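Local coordinates for protein lipopolysaccharide heptosyltransferase 2 (Escherichia coli, PDB 1PSW) that transfers the second heptose of the lipopolysaccharide inner core from ADP-L-glycero-beta-D-manno-heptose onto heptosyl-Kdo2-lipid A, at residues P181-E190 and A261-L272; Y214-H225 and A241-E249. One frame throughout, in Å; residues are numbered along the deposited sequence.

Interaction 1: residues P181-E190 and A261-L272; sequences PMIGFCPGAE and ACKAIVTNDSGL
Cys186 is buried against two residues of the other segment: its CB lies 3.3 Å from Thr267 OG1, and its SG, anti to the carbonyl carbon (chi1 -60°), reaches Leu272 CB at 3.9 Å, in the first turn of the helix that follows. Strands 182-186 and 264-268 run parallel here, their backbones laced from Lys263 N to Val266 O. Beside Gly184 the packing is close enough that a CB would strike Ile265 CD1 and Cys262 SG. Phe185 and Val266 point the same way, side by side, with Phe185 CE1 3.9 Å from Val266 CG2, on the face that helix 199-211 covers. Past the strands, the amide of Asn268 ties down the opposite loop: ND2 gives a nearly straight bond (171°) to Gly188 O at 2.9 Å, approaching from above the carbonyl plane, while Trp197 N holds OD1. Glu190, bent at chi2 (103°), offers the syn lone pair of OE1 to Gly271 N at 2.9 Å. With a glutamine here the carboxylate charge is gone, and Gly271 N would probably be held less firmly. The Pro181-Lys263 rim is more open to solvent, Pro181 CB resting on the lysine's aliphatic chain; beside it Met182 CE presses to 3.4 Å from Ala261 CB, and a water bridges Met182 N to Ala261 O. Adjacent parallel strands whose C-terminal ends lead into loops and a helix N-terminus are characteristic of the Rossmann-like domains of GT-B glycosyltransferases.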
loop_
_atom_site.group_PDB
_atom_site.type_symbol
_atom_site.label_atom_id
_atom_site.label_comp_id
_atom_site.label_asym_id
_atom_site.label_seq_id
_atom_site.Cartn_x
_atom_site.Cartn_y
_atom_site.Cartn_z
ATOM N N PRO A 181 -23.759 1.822 -7.586
ATOM C CA PRO A 181 -22.379 1.325 -7.569
ATOM C C PRO A 181 -21.424 2.426 -7.123
ATOM O O PRO A 181 -21.675 3.607 -7.366
ATOM C CB PRO A 181 -22.151 0.879 -9.015
ATOM C CG PRO A 181 -23.072 1.767 -9.799
ATOM C CD PRO A 181 -24.319 1.753 -8.948
HETATM N N MSE A 182 -20.327 2.037 -6.486
HETATM C CA MSE A 182 -19.376 3.002 -5.972
HETATM C C MSE A 182 -18.048 3.106 -6.695
HETATM O O MSE A 182 -17.474 2.114 -7.153
HETATM C CB MSE A 182 -19.068 2.702 -4.506
HETATM C CG MSE A 182 -20.275 2.299 -3.690
HETATM SE SE MSE A 182 -19.799 1.881 -1.861
HETATM C CE MSE A 182 -18.742 0.327 -2.153
ATOM N N ILE A 183 -17.555 4.332 -6.769
ATOM C CA ILE A 183 -16.256 4.609 -7.355
ATOM C C ILE A 183 -15.498 5.200 -6.171
ATOM O O ILE A 183 -16.028 6.047 -5.449
ATOM C CB ILE A 183 -16.345 5.650 -8.481
ATOM C CG1 ILE A 183 -17.192 5.095 -9.642
ATOM C CG2 ILE A 183 -14.939 6.020 -8.942
ATOM C CD1 ILE A 183 -16.548 3.927 -10.378
ATOM N N GLY A 184 -14.278 4.736 -5.945
ATOM C CA GLY A 184 -13.511 5.267 -4.839
ATOM C C GLY A 184 -12.416 6.213 -5.303
ATOM O O GLY A 184 -11.791 5.976 -6.331
ATOM N N PHE A 185 -12.207 7.298 -4.557
ATOM C CA PHE A 185 -11.159 8.284 -4.852
ATOM C C PHE A 185 -10.169 8.284 -3.684
ATOM O O PHE A 185 -10.568 8.157 -2.530
ATOM C CB PHE A 185 -11.729 9.715 -4.956
ATOM C CG PHE A 185 -12.554 9.993 -6.191
ATOM C CD1 PHE A 185 -12.739 9.028 -7.169
ATOM C CD2 PHE A 185 -13.140 11.250 -6.369
ATOM C CE1 PHE A 185 -13.503 9.297 -8.317
ATOM C CE2 PHE A 185 -13.905 11.536 -7.505
ATOM C CZ PHE A 185 -14.084 10.555 -8.481
ATOM N N CYS A 186 -8.886 8.442 -3.985
ATOM C CA CYS A 186 -7.839 8.510 -2.962
ATOM C C CYS A 186 -7.058 9.766 -3.341
ATOM O O CYS A 186 -5.980 9.686 -3.922
ATOM C CB CYS A 186 -6.931 7.281 -3.035
ATOM S SG CYS A 186 -7.764 5.698 -2.779
ATOM N N PRO A 187 -7.595 10.949 -3.007
ATOM C CA PRO A 187 -7.010 12.263 -3.300
ATOM C C PRO A 187 -5.734 12.691 -2.578
ATOM O O PRO A 187 -5.100 13.669 -2.979
ATOM C CB PRO A 187 -8.171 13.208 -3.028
ATOM C CG PRO A 187 -8.816 12.575 -1.840
ATOM C CD PRO A 187 -8.820 11.095 -2.199
ATOM N N GLY A 188 -5.357 11.968 -1.530
ATOM C CA GLY A 188 -4.156 12.324 -0.793
ATOM C C GLY A 188 -2.893 11.765 -1.413
ATOM O O GLY A 188 -2.932 11.164 -2.486
ATOM N N ALA A 189 -1.767 11.968 -0.737
ATOM C CA ALA A 189 -0.480 11.481 -1.212
ATOM C C ALA A 189 0.552 11.725 -0.127
ATOM O O ALA A 189 0.780 12.863 0.282
ATOM C CB ALA A 189 -0.077 12.201 -2.492
ATOM N N GLU A 190 1.171 10.647 0.338
ATOM C CA GLU A 190 2.169 10.753 1.383
ATOM C C GLU A 190 3.380 11.580 0.963
ATOM O O GLU A 190 3.957 12.293 1.782
ATOM C CB GLU A 190 2.615 9.358 1.834
ATOM C CG GLU A 190 1.491 8.537 2.455
ATOM C CD GLU A 190 0.937 7.481 1.511
ATOM O OE1 GLU A 190 0.682 7.796 0.331
ATOM O OE2 GLU A 190 0.748 6.335 1.963
ATOM N N ALA A 261 -15.025 -3.185 -2.399
ATOM C CA ALA A 261 -16.428 -3.047 -2.791
ATOM C C ALA A 261 -16.666 -2.041 -3.920
ATOM O O ALA A 261 -17.764 -1.959 -4.457
ATOM C CB ALA A 261 -17.270 -2.677 -1.575
ATOM N N CYS A 262 -15.641 -1.269 -4.270
ATOM C CA CYS A 262 -15.753 -0.275 -5.340
ATOM C C CYS A 262 -15.610 -0.871 -6.725
ATOM O O CYS A 262 -14.811 -1.779 -6.922
ATOM C CB CYS A 262 -14.674 0.796 -5.203
ATOM S SG CYS A 262 -14.845 1.864 -3.740
ATOM N N LYS A 263 -16.340 -0.321 -7.695
ATOM C CA LYS A 263 -16.258 -0.803 -9.075
ATOM C C LYS A 263 -14.929 -0.402 -9.714
ATOM O O LYS A 263 -14.443 -1.068 -10.632
ATOM C CB LYS A 263 -17.410 -0.233 -9.899
ATOM C CG LYS A 263 -18.790 -0.609 -9.383
ATOM C CD LYS A 263 -19.074 -2.085 -9.574
ATOM C CE LYS A 263 -20.451 -2.442 -9.046
ATOM N NZ LYS A 263 -20.804 -3.847 -9.384
ATOM N N ALA A 264 -14.363 0.703 -9.233
ATOM C CA ALA A 264 -13.086 1.208 -9.723
ATOM C C ALA A 264 -12.540 2.216 -8.730
ATOM O O ALA A 264 -13.274 2.729 -7.883
ATOM C CB ALA A 264 -13.245 1.863 -11.092
ATOM N N ILE A 265 -11.248 2.499 -8.854
ATOM C CA ILE A 265 -10.560 3.431 -7.970
ATOM C C ILE A 265 -9.761 4.431 -8.793
ATOM O O ILE A 265 -9.212 4.080 -9.833
ATOM C CB ILE A 265 -9.560 2.681 -7.046
ATOM C CG1 ILE A 265 -10.306 1.634 -6.203
ATOM C CG2 ILE A 265 -8.820 3.670 -6.166
ATOM C CD1 ILE A 265 -11.329 2.208 -5.237
ATOM N N VAL A 266 -9.725 5.681 -8.343
ATOM C CA VAL A 266 -8.940 6.724 -9.002
ATOM C C VAL A 266 -8.033 7.207 -7.881
ATOM O O VAL A 266 -8.514 7.528 -6.788
ATOM C CB VAL A 266 -9.813 7.897 -9.487
ATOM C CG1 VAL A 266 -8.947 8.951 -10.161
ATOM C CG2 VAL A 266 -10.870 7.395 -10.452
ATOM N N THR A 267 -6.729 7.258 -8.134
ATOM C CA THR A 267 -5.797 7.663 -7.091
ATOM C C THR A 267 -4.506 8.265 -7.638
ATOM O O THR A 267 -4.181 8.116 -8.814
ATOM C CB THR A 267 -5.397 6.441 -6.239
ATOM O OG1 THR A 267 -4.465 6.840 -5.226
ATOM C CG2 THR A 267 -4.739 5.391 -7.116
ATOM N N ASN A 268 -3.787 8.949 -6.756
ATOM C CA ASN A 268 -2.495 9.526 -7.085
ATOM C C ASN A 268 -1.480 8.436 -6.727
ATOM O O ASN A 268 -1.850 7.355 -6.267
ATOM C CB ASN A 268 -2.207 10.748 -6.203
ATOM C CG ASN A 268 -3.307 11.780 -6.243
ATOM O OD1 ASN A 268 -3.733 12.220 -7.309
ATOM N ND2 ASN A 268 -3.764 12.190 -5.062
ATOM N N ASP A 269 -0.201 8.738 -6.914
ATOM C CA ASP A 269 0.872 7.809 -6.563
ATOM C C ASP A 269 0.946 7.850 -5.037
ATOM O O ASP A 269 1.580 8.736 -4.462
ATOM C CB ASP A 269 2.183 8.295 -7.192
ATOM C CG ASP A 269 3.389 7.445 -6.813
ATOM O OD1 ASP A 269 3.203 6.316 -6.312
ATOM O OD2 ASP A 269 4.530 7.916 -7.032
ATOM N N SER A 270 0.274 6.903 -4.388
ATOM C CA SER A 270 0.234 6.846 -2.931
ATOM C C SER A 270 0.135 5.418 -2.398
ATOM O O SER A 270 0.043 4.464 -3.166
ATOM C CB SER A 270 -0.970 7.637 -2.426
ATOM O OG SER A 270 -2.172 6.968 -2.786
ATOM N N GLY A 271 0.144 5.279 -1.075
ATOM C CA GLY A 271 0.038 3.962 -0.470
ATOM C C GLY A 271 -1.251 3.211 -0.776
ATOM O O GLY A 271 -1.224 1.996 -1.003
ATOM N N LEU A 272 -2.385 3.905 -0.790
ATOM C CA LEU A 272 -3.647 3.224 -1.061
ATOM C C LEU A 272 -3.714 2.679 -2.479
ATOM O O LEU A 272 -4.461 1.742 -2.747
ATOM C CB LEU A 272 -4.838 4.145 -0.779
ATOM C CG LEU A 272 -5.077 4.470 0.707
ATOM C CD1 LEU A 272 -6.254 5.440 0.811
ATOM C CD2 LEU A 272 -5.376 3.188 1.497
HETATM O O HOH W 1 -19.772 -0.809 -6.005
HETATM O O HOH W 2 -3.749 8.783 -3.546
#

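Interaction 2: residues Y214-H225 and A241-E249; sequences YQVVLFGSAKDH and AWCRNLAGE
Asn245 ND2 lies over one face of the His225 imidazole, the amide and ring planes 15° apart and the two side chains crossing at a slant. CG of Asn245 is anti to the backbone N (chi1 -179°), which carries the amide across to the histidine; there ND2 donates to His225 O at 3.1 Å, in the carbonyl plane and on a lone pair. ND2 also meets Asn229 OD1 of helix 225-232, and OD1 accepts from Ala247 N, closing an Asx turn, so both ends of the amide are held. The imidazole uses its edge in turn: ND1 donates to Ala247 O at 3.0 Å, the oxygen standing 20° out of the ring plane.

Farther back, Leu218 crosses Asn245 at about a right angle, its CD1 4.1 Å from Asn245 CB and equally far from Cys243 SG. On the other face of the sheet, Val217 meets Leu246 obliquely, and Val217 CG1 comes to 3.5 Å from Leu246 CD1. The same CG1 lies over one face of the Phe219 ring, offset toward its rim, while Leu246 CD2 sits over the centre of the Arg244 guanidinium, whose NE binds Phe174 O. At the start of the strands, Gln215 CB touches Trp242 CE3 at 3.7 Å; that indole also makes a cation-pi contact with Arg180.

Between these side chains, parallel backbone bonds run from Val216 N to Leu246 N. Beyond them Gly248 N reaches Gly220 O, and a CB on Gly248 would run into Ala222 CA and the preceding carbonyl. Strands 215-218 and 243-245, joined through helices 225-232 and 237-240, form a beta-alpha-beta crossover at the margin of a Rossmann-like domain of the GT-B fold.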
loop_
_atom_site.group_PDB
_atom_site.type_symbol
_atom_site.label_atom_id
_atom_site.label_comp_id
_atom_site.label_asym_id
_atom_site.label_seq_id
_atom_site.Cartn_x
_atom_site.Cartn_y
_atom_site.Cartn_z
ATOM N N TYR A 214 -23.294 6.690 -10.694
ATOM C CA TYR A 214 -22.409 6.164 -9.660
ATOM C C TYR A 214 -22.452 7.046 -8.413
ATOM O O TYR A 214 -23.011 8.143 -8.434
ATOM C CB TYR A 214 -20.959 6.121 -10.180
ATOM C CG TYR A 214 -20.700 5.089 -11.255
ATOM C CD1 TYR A 214 -20.425 3.760 -10.919
ATOM C CD2 TYR A 214 -20.751 5.432 -12.610
ATOM C CE1 TYR A 214 -20.209 2.799 -11.905
ATOM C CE2 TYR A 214 -20.535 4.475 -13.603
ATOM C CZ TYR A 214 -20.268 3.165 -13.242
ATOM O OH TYR A 214 -20.066 2.211 -14.211
ATOM N N GLN A 215 -21.885 6.545 -7.319
ATOM C CA GLN A 215 -21.762 7.326 -6.095
ATOM C C GLN A 215 -20.256 7.320 -5.845
ATOM O O GLN A 215 -19.555 6.410 -6.289
ATOM C CB GLN A 215 -22.524 6.699 -4.923
ATOM C CG GLN A 215 -22.015 5.354 -4.433
ATOM C CD GLN A 215 -22.726 4.916 -3.165
ATOM O OE1 GLN A 215 -22.619 5.573 -2.128
ATOM N NE2 GLN A 215 -23.463 3.811 -3.242
ATOM N N VAL A 216 -19.755 8.333 -5.150
ATOM C CA VAL A 216 -18.324 8.445 -4.899
ATOM C C VAL A 216 -17.992 8.350 -3.414
ATOM O O VAL A 216 -18.761 8.793 -2.557
ATOM C CB VAL A 216 -17.793 9.791 -5.482
ATOM C CG1 VAL A 216 -16.324 9.998 -5.137
ATOM C CG2 VAL A 216 -17.991 9.792 -6.994
ATOM N N VAL A 217 -16.851 7.738 -3.121
ATOM C CA VAL A 217 -16.379 7.591 -1.757
ATOM C C VAL A 217 -14.922 8.023 -1.744
ATOM O O VAL A 217 -14.129 7.574 -2.569
ATOM C CB VAL A 217 -16.479 6.121 -1.276
ATOM C CG1 VAL A 217 -16.011 6.010 0.172
ATOM C CG2 VAL A 217 -17.908 5.616 -1.417
ATOM N N LEU A 218 -14.575 8.891 -0.799
ATOM C CA LEU A 218 -13.213 9.416 -0.676
ATOM C C LEU A 218 -12.503 8.698 0.461
ATOM O O LEU A 218 -13.010 8.669 1.581
ATOM C CB LEU A 218 -13.262 10.921 -0.376
ATOM C CG LEU A 218 -14.252 11.725 -1.230
ATOM C CD1 LEU A 218 -14.375 13.162 -0.727
ATOM C CD2 LEU A 218 -13.791 11.705 -2.691
ATOM N N PHE A 219 -11.338 8.121 0.169
ATOM C CA PHE A 219 -10.552 7.403 1.171
ATOM C C PHE A 219 -9.278 8.172 1.483
ATOM O O PHE A 219 -8.738 8.865 0.619
ATOM C CB PHE A 219 -10.148 6.010 0.673
ATOM C CG PHE A 219 -11.304 5.102 0.378
ATOM C CD1 PHE A 219 -12.062 4.565 1.409
ATOM C CD2 PHE A 219 -11.619 4.765 -0.939
ATOM C CE1 PHE A 219 -13.120 3.702 1.137
ATOM C CE2 PHE A 219 -12.674 3.904 -1.224
ATOM C CZ PHE A 219 -13.425 3.372 -0.185
ATOM N N GLY A 220 -8.790 8.038 2.712
ATOM C CA GLY A 220 -7.570 8.726 3.099
ATOM C C GLY A 220 -7.363 8.707 4.600
ATOM O O GLY A 220 -8.152 8.114 5.334
ATOM N N SER A 221 -6.297 9.349 5.062
ATOM C CA SER A 221 -6.001 9.406 6.489
ATOM C C SER A 221 -6.670 10.631 7.096
ATOM O O SER A 221 -7.308 11.414 6.391
ATOM C CB SER A 221 -4.492 9.494 6.712
ATOM O OG SER A 221 -3.981 10.674 6.127
ATOM N N ALA A 222 -6.521 10.796 8.407
ATOM C CA ALA A 222 -7.103 11.939 9.102
ATOM C C ALA A 222 -6.626 13.234 8.453
ATOM O O ALA A 222 -7.362 14.222 8.385
ATOM C CB ALA A 222 -6.703 11.914 10.582
ATOM N N LYS A 223 -5.385 13.222 7.983
ATOM C CA LYS A 223 -4.797 14.388 7.336
ATOM C C LYS A 223 -5.480 14.745 6.015
ATOM O O LYS A 223 -5.510 15.910 5.626
ATOM C CB LYS A 223 -3.303 14.147 7.111
ATOM C CG LYS A 223 -2.491 14.192 8.399
ATOM C CD LYS A 223 -1.120 13.555 8.231
ATOM C CE LYS A 223 -1.240 12.051 7.997
ATOM N NZ LYS A 223 0.083 11.371 8.050
ATOM N N ASP A 224 -6.032 13.743 5.335
ATOM C CA ASP A 224 -6.705 13.961 4.056
ATOM C C ASP A 224 -8.154 14.397 4.211
ATOM O O ASP A 224 -8.814 14.690 3.223
ATOM C CB ASP A 224 -6.673 12.685 3.199
ATOM C CG ASP A 224 -5.262 12.218 2.890
ATOM O OD1 ASP A 224 -4.408 13.067 2.549
ATOM O OD2 ASP A 224 -5.002 10.997 2.971
ATOM N N HIS A 225 -8.654 14.439 5.441
ATOM C CA HIS A 225 -10.048 14.809 5.674
ATOM C C HIS A 225 -10.430 16.177 5.115
ATOM O O HIS A 225 -11.472 16.317 4.477
ATOM C CB HIS A 225 -10.374 14.774 7.165
ATOM C CG HIS A 225 -11.830 14.944 7.456
ATOM N ND1 HIS A 225 -12.766 13.977 7.150
ATOM C CD2 HIS A 225 -12.525 15.988 7.968
ATOM C CE1 HIS A 225 -13.971 14.419 7.458
ATOM N NE2 HIS A 225 -13.854 15.638 7.956
ATOM N N ALA A 241 -25.088 14.286 -1.906
ATOM C CA ALA A 241 -25.821 13.152 -1.353
ATOM C C ALA A 241 -25.241 11.839 -1.869
ATOM O O ALA A 241 -25.523 10.766 -1.332
ATOM C CB ALA A 241 -27.293 13.248 -1.732
ATOM N N TRP A 242 -24.430 11.938 -2.918
ATOM C CA TRP A 242 -23.809 10.768 -3.526
ATOM C C TRP A 242 -22.285 10.791 -3.446
ATOM O O TRP A 242 -21.603 10.137 -4.236
ATOM C CB TRP A 242 -24.245 10.644 -4.985
ATOM C CG TRP A 242 -25.694 10.300 -5.148
ATOM C CD1 TRP A 242 -26.653 11.042 -5.783
ATOM C CD2 TRP A 242 -26.340 9.098 -4.714
ATOM N NE1 TRP A 242 -27.854 10.371 -5.777
ATOM C CE2 TRP A 242 -27.690 9.176 -5.127
ATOM C CE3 TRP A 242 -25.909 7.958 -4.019
ATOM C CZ2 TRP A 242 -28.612 8.159 -4.868
ATOM C CZ3 TRP A 242 -26.828 6.944 -3.761
ATOM C CH2 TRP A 242 -28.165 7.054 -4.188
ATOM N N CYS A 243 -21.756 11.550 -2.494
ATOM C CA CYS A 243 -20.313 11.634 -2.296
ATOM C C CYS A 243 -20.025 11.623 -0.796
ATOM O O CYS A 243 -20.407 12.543 -0.076
ATOM C CB CYS A 243 -19.734 12.903 -2.935
ATOM S SG CYS A 243 -17.918 12.995 -2.805
ATOM N N ARG A 244 -19.354 10.574 -0.331
ATOM C CA ARG A 244 -19.030 10.428 1.083
ATOM C C ARG A 244 -17.539 10.556 1.372
ATOM O O ARG A 244 -16.709 9.909 0.729
ATOM C CB ARG A 244 -19.537 9.074 1.587
ATOM C CG ARG A 244 -19.304 8.816 3.065
ATOM C CD ARG A 244 -20.616 8.558 3.795
ATOM N NE ARG A 244 -20.409 7.988 5.126
ATOM C CZ ARG A 244 -19.896 8.647 6.160
ATOM N NH1 ARG A 244 -19.535 9.918 6.026
ATOM N NH2 ARG A 244 -19.737 8.034 7.327
ATOM N N ASN A 245 -17.213 11.396 2.348
ATOM C CA ASN A 245 -15.830 11.611 2.750
ATOM C C ASN A 245 -15.484 10.687 3.921
ATOM O O ASN A 245 -15.876 10.946 5.057
ATOM C CB ASN A 245 -15.625 13.081 3.151
ATOM C CG ASN A 245 -14.194 13.390 3.565
ATOM O OD1 ASN A 245 -13.286 12.578 3.377
ATOM N ND2 ASN A 245 -13.986 14.579 4.129
ATOM N N LEU A 246 -14.756 9.607 3.645
ATOM C CA LEU A 246 -14.369 8.674 4.695
ATOM C C LEU A 246 -12.901 8.845 5.098
ATOM O O LEU A 246 -12.362 8.036 5.847
ATOM C CB LEU A 246 -14.639 7.227 4.253
ATOM C CG LEU A 246 -16.105 6.859 3.985
ATOM C CD1 LEU A 246 -16.222 5.388 3.621
ATOM C CD2 LEU A 246 -16.943 7.172 5.217
ATOM N N ALA A 247 -12.246 9.894 4.606
ATOM C CA ALA A 247 -10.847 10.119 4.975
ATOM C C ALA A 247 -10.770 10.355 6.487
ATOM O O ALA A 247 -11.425 11.259 7.010
ATOM C CB ALA A 247 -10.277 11.327 4.222
ATOM N N GLY A 248 -9.983 9.528 7.172
ATOM C CA GLY A 248 -9.829 9.641 8.613
ATOM C C GLY A 248 -10.911 8.941 9.423
ATOM O O GLY A 248 -10.855 8.919 10.652
ATOM N N GLU A 249 -11.888 8.353 8.739
ATOM C CA GLU A 249 -13.004 7.670 9.397
ATOM C C GLU A 249 -12.862 6.152 9.497
ATOM O O GLU A 249 -13.572 5.501 10.265
ATOM C CB GLU A 249 -14.296 7.999 8.648
ATOM C CG GLU A 249 -14.823 9.387 8.930
ATOM C CD GLU A 249 -15.585 9.451 10.238
ATOM O OE1 GLU A 249 -16.737 8.963 10.274
ATOM O OE2 GLU A 249 -15.029 9.978 11.227
HETATM O O HOH W 3 -10.646 6.287 4.251
#

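How the interactions relate
Both interactions belong to one six-stranded parallel sheet, in which strands 182-186 and 215-218 are neighbours: Phe185 N lies 2.8 Å from Val217 O, and Phe185 O 2.8 Å from Phe219 N. Interaction 1 joins two inner strands and is largely buried; interaction 2 adds the outermost strand, 243-245, and is only partly buried. Along the chain, interaction 2 is nested within the loop that interaction 1 closes. Beyond the shared backbone ladder their chemistry differs. In 181-190 with 261-272, an asparagine amide and a carboxylate bind backbone groups of loops and a helix start, whereas the loop end of 214-225 with 241-249 is partly open to solvent and relies on histidine and asparagine side chains to hold its loops.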